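Putative short-chain dehydrogenase/reductase (Burkholderia xenovorans, PDB 5JY1) binds NAD as an oxidoreductase of the short-chain dehydrogenase/reductase family, possibly reducing 3-oxoacyl groups carried on acyl carrier protein. Local coordinates at the interface of chains A and B and the interface of chains A and C. Residues are numbered along the deposited sequence; one frame, centred on the assembly and turned at random. Chains: chain A/B/C, Putative short-chain dehydrogenase/reductase.

Contact 1: the interface of chains A and B. Residues chain A 112-113, 116-117, 120; chain B 125, 128-129.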
# COMPACT_ATOMS: atom_id res chain seq x y z
N THR A 112 -19.31 13.89 -17.08
CA THR A 112 -19.91 15.17 -16.74
C THR A 112 -19.84 15.39 -15.23
O THR A 112 -19.69 14.44 -14.45
CB THR A 112 -21.36 15.25 -17.22
OG1 THR A 112 -22.13 14.20 -16.61
CG2 THR A 112 -21.43 15.09 -18.73
N ASP A 113 -19.95 16.65 -14.83
CA ASP A 113 -20.07 16.95 -13.40
C ASP A 113 -21.27 16.22 -12.80
O ASP A 113 -21.23 15.77 -11.65
CB ASP A 113 -20.21 18.45 -13.17
CG ASP A 113 -18.93 19.21 -13.46
OD1 ASP A 113 -17.93 18.60 -13.87
OD2 ASP A 113 -18.94 20.45 -13.28
N LEU A 116 -20.28 12.69 -11.77
CA LEU A 116 -19.52 12.64 -10.52
C LEU A 116 -20.41 12.91 -9.32
O LEU A 116 -20.30 12.24 -8.29
CB LEU A 116 -18.36 13.64 -10.56
CG LEU A 116 -17.53 13.69 -9.28
CD1 LEU A 116 -16.87 12.33 -9.01
CD2 LEU A 116 -16.45 14.78 -9.33
N GLU A 117 -21.32 13.88 -9.44
CA GLU A 117 -22.24 14.14 -8.34
C GLU A 117 -23.09 12.91 -8.02
O GLU A 117 -23.28 12.55 -6.85
CB GLU A 117 -23.13 15.33 -8.68
CG GLU A 117 -24.08 15.74 -7.57
CD GLU A 117 -24.87 17.00 -7.90
OE1 GLU A 117 -24.70 17.54 -9.02
OE2 GLU A 117 -25.66 17.45 -7.04
N LEU A 120 -20.84 10.24 -6.37
CA LEU A 120 -20.54 10.62 -4.99
C LEU A 120 -21.76 10.43 -4.09
O LEU A 120 -21.63 9.98 -2.94
CB LEU A 120 -20.07 12.08 -4.94
CG LEU A 120 -18.66 12.36 -5.46
CD1 LEU A 120 -18.45 13.86 -5.54
CD2 LEU A 120 -17.58 11.73 -4.57
N TRP B 125 -13.71 18.62 -5.72
CA TRP B 125 -14.29 19.26 -6.90
C TRP B 125 -13.31 20.27 -7.50
O TRP B 125 -13.15 20.34 -8.73
CB TRP B 125 -15.62 19.93 -6.55
CG TRP B 125 -16.76 18.96 -6.49
CD1 TRP B 125 -17.30 18.38 -5.37
CD2 TRP B 125 -17.51 18.46 -7.60
NE1 TRP B 125 -18.34 17.54 -5.72
CE2 TRP B 125 -18.49 17.57 -7.08
CE3 TRP B 125 -17.45 18.66 -8.98
CZ2 TRP B 125 -19.40 16.90 -7.90
CZ3 TRP B 125 -18.36 18.00 -9.80
CH2 TRP B 125 -19.32 17.13 -9.25
N TRP B 128 -10.91 18.25 -9.53
CA TRP B 128 -11.63 17.80 -10.72
C TRP B 128 -11.77 18.92 -11.75
O TRP B 128 -11.41 18.75 -12.92
CB TRP B 128 -12.99 17.26 -10.27
CG TRP B 128 -14.02 16.88 -11.32
CD1 TRP B 128 -15.02 17.68 -11.82
CD2 TRP B 128 -14.23 15.58 -11.88
NE1 TRP B 128 -15.80 16.97 -12.70
CE2 TRP B 128 -15.34 15.67 -12.75
CE3 TRP B 128 -13.58 14.35 -11.75
CZ2 TRP B 128 -15.81 14.59 -13.49
CZ3 TRP B 128 -14.05 13.26 -12.48
CH2 TRP B 128 -15.15 13.39 -13.34
N TRP B 129 -12.29 20.07 -11.33
CA TRP B 129 -12.51 21.18 -12.26
C TRP B 129 -11.20 21.66 -12.87
O TRP B 129 -11.10 21.85 -14.09
CB TRP B 129 -13.21 22.32 -11.53
CG TRP B 129 -14.66 22.06 -11.27
CD1 TRP B 129 -15.53 21.36 -12.06
CD2 TRP B 129 -15.42 22.51 -10.14
NE1 TRP B 129 -16.79 21.34 -11.49
CE2 TRP B 129 -16.74 22.04 -10.31
CE3 TRP B 129 -15.12 23.26 -9.00
CZ2 TRP B 129 -17.76 22.30 -9.39
CZ3 TRP B 129 -16.13 23.52 -8.08
CH2 TRP B 129 -17.43 23.04 -8.28
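A:Asp113 spreads its carboxylate between two indoles of chain B, taking one hydrogen bond on each oxygen. B:Trp128 NE1 gives its N-H to OD1 at 2.9 Å (160° at H), and B:Trp129 NE1 gives its own to OD2, also at 2.9 Å. Both donors hold the acceptor in or near their ring planes, yet each comes in from above the carboxylate plane, by 42° for OD1. With CG of A:Asp113 lying beside the backbone N (chi1 -70°), the carboxylate faces the two adjacent tryptophans, whose bonds together fix its rotation.

The apolar half of the contact belongs to A:Leu116. Its CD2 methyl sits over the centre of one face of the B:Trp128 indole, 3.5 Å from CD2 of that ring, and also covers a B:Trp125 face nearer the rim, 3.7 Å from CH2. One methyl is thus wedged between two aromatic faces. The edge of B:Trp125 turns toward the chain A backbone, with CH2 3.4 Å from the carbonyl O of A:Asp113, while A:Leu120 CD1 packs 3.7 Å from its NE1.

All of this lies where the first turns of helix 113-141 of chain A meet the middle of the same helix in chain B, a helix-against-helix packing that the two-fold axis repeats.

Contact 2: the interface of chains A and B. Residues chain A 108, 111-112, 116, 162; chain B 128, 132, 174, 177, 182.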
# COMPACT_ATOMS: atom_id res chain seq x y z
N LEU A 108 -12.36 10.02 -19.18
CA LEU A 108 -12.43 10.92 -18.03
C LEU A 108 -12.82 12.33 -18.44
O LEU A 108 -13.64 12.98 -17.76
CB LEU A 108 -11.09 10.92 -17.30
CG LEU A 108 -10.93 11.85 -16.09
CD1 LEU A 108 -11.93 11.51 -14.99
CD2 LEU A 108 -9.49 11.79 -15.58
N LYS A 111 -16.64 12.43 -18.95
CA LYS A 111 -17.53 12.42 -17.80
C LYS A 111 -18.08 13.82 -17.56
O LYS A 111 -17.41 14.82 -17.83
CB LYS A 111 -16.80 11.94 -16.53
CG LYS A 111 -16.26 10.51 -16.58
CD LYS A 111 -17.35 9.48 -16.34
CE LYS A 111 -16.78 8.06 -16.36
NZ LYS A 111 -17.79 7.04 -15.96
N THR A 112 -19.31 13.89 -17.08
CA THR A 112 -19.91 15.17 -16.74
C THR A 112 -19.84 15.39 -15.23
O THR A 112 -19.69 14.44 -14.45
CB THR A 112 -21.36 15.25 -17.22
OG1 THR A 112 -22.13 14.20 -16.61
CG2 THR A 112 -21.43 15.09 -18.73
N LEU A 116 -20.28 12.69 -11.77
CA LEU A 116 -19.52 12.64 -10.52
C LEU A 116 -20.41 12.91 -9.32
O LEU A 116 -20.30 12.24 -8.29
CB LEU A 116 -18.36 13.64 -10.56
CG LEU A 116 -17.53 13.69 -9.28
CD1 LEU A 116 -16.87 12.33 -9.01
CD2 LEU A 116 -16.45 14.78 -9.33
N GLY A 162 -13.70 6.95 -14.07
CA GLY A 162 -13.03 7.96 -13.26
C GLY A 162 -13.86 8.45 -12.07
O GLY A 162 -13.33 8.64 -10.97
N TRP B 128 -10.91 18.25 -9.53
CA TRP B 128 -11.63 17.80 -10.72
C TRP B 128 -11.77 18.92 -11.75
O TRP B 128 -11.41 18.75 -12.92
CB TRP B 128 -12.99 17.26 -10.27
CG TRP B 128 -14.02 16.88 -11.32
CD1 TRP B 128 -15.02 17.68 -11.82
CD2 TRP B 128 -14.23 15.58 -11.88
NE1 TRP B 128 -15.80 16.97 -12.70
CE2 TRP B 128 -15.34 15.67 -12.75
CE3 TRP B 128 -13.58 14.35 -11.75
CZ2 TRP B 128 -15.81 14.59 -13.49
CZ3 TRP B 128 -14.05 13.26 -12.48
CH2 TRP B 128 -15.15 13.39 -13.34
N ARG B 132 -9.64 19.09 -15.42
CA ARG B 132 -10.34 19.01 -16.70
C ARG B 132 -10.17 20.28 -17.52
O ARG B 132 -10.11 20.21 -18.75
CB ARG B 132 -11.81 18.67 -16.46
CG ARG B 132 -11.99 17.17 -16.16
CD ARG B 132 -13.12 16.86 -15.19
NE ARG B 132 -14.42 17.35 -15.65
CZ ARG B 132 -15.23 16.68 -16.47
NH1 ARG B 132 -14.87 15.49 -16.94
NH2 ARG B 132 -16.40 17.21 -16.82
N LEU B 174 -8.80 9.88 -8.05
CA LEU B 174 -8.84 10.70 -9.25
C LEU B 174 -7.46 10.80 -9.89
O LEU B 174 -7.34 10.76 -11.12
CB LEU B 174 -9.38 12.08 -8.90
CG LEU B 174 -9.40 13.15 -9.98
CD1 LEU B 174 -10.22 12.67 -11.17
CD2 LEU B 174 -10.01 14.44 -9.40
N SER B 177 -6.79 7.67 -11.79
CA SER B 177 -7.64 7.58 -12.98
C SER B 177 -7.08 8.42 -14.11
O SER B 177 -6.96 7.95 -15.25
CB SER B 177 -9.06 8.01 -12.64
OG SER B 177 -9.60 7.25 -11.57
N TRP B 182 -4.62 9.63 -19.28
CA TRP B 182 -4.05 10.78 -19.97
C TRP B 182 -2.57 10.61 -20.29
O TRP B 182 -1.98 11.48 -20.95
CB TRP B 182 -4.28 12.04 -19.14
CG TRP B 182 -5.75 12.46 -19.07
CD1 TRP B 182 -6.80 11.93 -19.78
CD2 TRP B 182 -6.31 13.49 -18.25
NE1 TRP B 182 -7.98 12.57 -19.44
CE2 TRP B 182 -7.70 13.53 -18.50
CE3 TRP B 182 -5.76 14.38 -17.32
CZ2 TRP B 182 -8.54 14.44 -17.87
CZ3 TRP B 182 -6.61 15.29 -16.68
CH2 TRP B 182 -7.99 15.30 -16.97
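B:Arg132 closes its guanidinium end-on upon the backbone carbonyl of A:Lys111, both terminal nitrogens converging on one oxygen. NH1 and NH2 each donate to A:Lys111 O at 2.8 Å, and both reach it from the same face of the carbonyl plane. Both bonds are bent, near 137° at H for NH1, as expected when neighbouring N-H groups share an acceptor. The carbonyl O of A:Leu108 also lies at the guanidinium edge, but the N-H of NH1 points elsewhere.

Apolar contacts surround this grip. A:Leu108 divides its methyls: CD1 lies obliquely beyond the six-membered ring of B:Trp128, on the B:Arg132 side, 3.7 Å from CZ3, while CD2 rests over a face of B:Trp182 toward the rim, 3.6 Å from CZ2. A:Lys111 CB meets B:Trp128 CH2 at 3.9 Å. Farther along, A:Gly162 CA packs against B:Ser177 CB, 4.0 Å away.

Within chain B, the B:Trp128 indole probably helps to position the arginine. B:Arg132 CD lies 3.5 Å above the centre of the indole face opposite A:Leu116, and bends at chi2 and chi3 (147° and 58°) bring the guanidinium back across the ring. The patch thereby ties the 108-112 segment of one subunit to helices 113-141 and 162-182 of the other, and probably helps hold the A-B pair together.

Contact 3: the interface of chains A and C. Residues chain A 221, 223, 229-231, 253; chain C 244-245.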
# COMPACT_ATOMS: atom_id res chain seq x y z
N LEU A 221 -6.77 -17.63 -9.07
CA LEU A 221 -7.62 -18.79 -8.81
C LEU A 221 -8.37 -19.25 -10.05
O LEU A 221 -9.02 -20.30 -10.00
CB LEU A 221 -8.59 -18.49 -7.67
CG LEU A 221 -7.90 -18.57 -6.29
CD1 LEU A 221 -8.74 -17.95 -5.20
CD2 LEU A 221 -7.60 -20.05 -5.96
N ARG A 223 -11.02 -18.61 -11.70
CA ARG A 223 -12.47 -18.73 -11.81
C ARG A 223 -13.12 -17.43 -11.38
O ARG A 223 -12.52 -16.62 -10.68
CB ARG A 223 -13.00 -19.90 -10.98
CG ARG A 223 -12.92 -19.65 -9.50
CD ARG A 223 -13.34 -20.87 -8.67
NE ARG A 223 -13.06 -20.60 -7.27
CZ ARG A 223 -13.89 -19.95 -6.48
NH1 ARG A 223 -15.07 -19.55 -6.96
NH2 ARG A 223 -13.57 -19.71 -5.21
N GLN A 229 -21.34 -17.55 -2.40
CA GLN A 229 -20.34 -18.52 -1.94
C GLN A 229 -18.96 -17.91 -1.79
O GLN A 229 -18.17 -18.38 -0.96
CB GLN A 229 -20.27 -19.71 -2.90
CG GLN A 229 -21.40 -20.71 -2.77
CD GLN A 229 -21.17 -21.94 -3.63
OE1 GLN A 229 -20.13 -22.59 -3.54
NE2 GLN A 229 -22.14 -22.26 -4.47
N ASP A 230 -18.62 -16.90 -2.59
CA ASP A 230 -17.27 -16.33 -2.56
C ASP A 230 -17.18 -15.00 -1.83
O ASP A 230 -16.18 -14.77 -1.14
CB ASP A 230 -16.73 -16.17 -3.99
CG ASP A 230 -16.44 -17.50 -4.65
OD1 ASP A 230 -15.72 -18.32 -4.03
OD2 ASP A 230 -16.95 -17.76 -5.76
N ILE A 231 -18.16 -14.11 -1.97
CA ILE A 231 -18.09 -12.82 -1.27
C ILE A 231 -18.76 -12.91 0.09
O ILE A 231 -18.24 -12.37 1.07
CB ILE A 231 -18.72 -11.70 -2.12
CG1 ILE A 231 -18.24 -11.76 -3.58
CG2 ILE A 231 -18.42 -10.33 -1.49
CD1 ILE A 231 -16.72 -11.71 -3.77
N VAL A 253 -11.33 -9.50 -2.33
CA VAL A 253 -12.03 -10.79 -2.41
C VAL A 253 -12.36 -11.03 -3.88
O VAL A 253 -13.47 -10.75 -4.34
CB VAL A 253 -13.28 -10.82 -1.52
CG1 VAL A 253 -13.88 -12.24 -1.49
CG2 VAL A 253 -12.93 -10.40 -0.11
N ARG C 244 -12.11 -18.81 0.46
CA ARG C 244 -11.85 -19.55 -0.77
C ARG C 244 -11.59 -18.66 -1.97
O ARG C 244 -11.03 -19.14 -2.97
CB ARG C 244 -13.03 -20.49 -1.06
CG ARG C 244 -14.30 -19.74 -1.45
CD ARG C 244 -15.55 -20.57 -1.24
NE ARG C 244 -15.54 -21.84 -1.96
CZ ARG C 244 -16.03 -22.02 -3.18
NH1 ARG C 244 -16.55 -21.00 -3.85
NH2 ARG C 244 -15.99 -23.22 -3.74
N PHE C 245 -11.96 -17.37 -1.92
CA PHE C 245 -11.75 -16.45 -3.03
C PHE C 245 -10.76 -15.34 -2.68
O PHE C 245 -10.71 -14.31 -3.36
CB PHE C 245 -13.10 -15.88 -3.48
CG PHE C 245 -13.15 -15.48 -4.94
CD1 PHE C 245 -12.73 -16.36 -5.94
CD2 PHE C 245 -13.67 -14.24 -5.31
CE1 PHE C 245 -12.80 -15.99 -7.28
CE2 PHE C 245 -13.74 -13.87 -6.64
CZ PHE C 245 -13.31 -14.74 -7.63
O HOH W 1 -13.80 -15.98 -0.03
O HOH W 2 -11.00 -21.40 -4.16
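A:Asp230 takes arginines from both subunits, and its OD1 is where they converge. Within chain A, A:Arg223 grips the carboxylate end-on, NH1 to OD2 and NH2 to OD1, in nearly straight bonds. From the opposite face of the carboxylate plane C:Arg244 NH1 adds a salt bridge to OD1 at 2.8 Å, a more bent bond (131° at H). The two positive groups would probably stabilise the carboxylate as an anion.

The tight packing is made by C:Phe245, whose ring stacks at 30° to the carboxylate. Its CB lies 3.7 Å from A:Asp230 CB, and CD1 comes over a face of the A:Arg223 guanidinium, 3.8 Å from CZ. With CG roughly anti to the backbone N (chi1 -152°), the phenyl ring reaches between A:Arg223 and A:Val253, its edge toward the carbonyl O of A:Arg223 at 3.5 Å from CE1 and its CD2 near A:Val253 O. The intramolecular salt bridge probably helps to preset the surface that receives the ring.

Elsewhere the contact is looser and partly hydrated. A:Arg223 NH2 makes a weak hydrogen bond to C:Arg244 O, supplemented by water 2 bridging the same two groups. A:Gln229 OE1 stays 3.9 Å from C:Arg244 NH1, and the backbone O of A:Gln229 lies nearer the CD methylene. On the other flank, water 1 joins the two backbones, 3.0 Å from C:Phe245 N and 2.9 Å from A:Asp230 O.

Contacts 1 and 2 are neighbouring patches of one A-B interface, their C-alpha centres about 7 Å apart, with A:Thr112, A:Leu116 and B:Trp128 in common. B:Trp128 serves both, so the bonding of contact 1 and the packing of contact 2 probably depend on each other. The C-alpha centre of contact 3 lies about 33 Å from that of contact 1 and about 31 Å from that of contact 2, and the contact draws on separate elements, among them helix 227-239 and strand 250-253. Each interface is two-fold symmetric, so chain A meets two partners through distinct surfaces, in keeping with the four-subunit deposited assembly and with the tetramers common in this family.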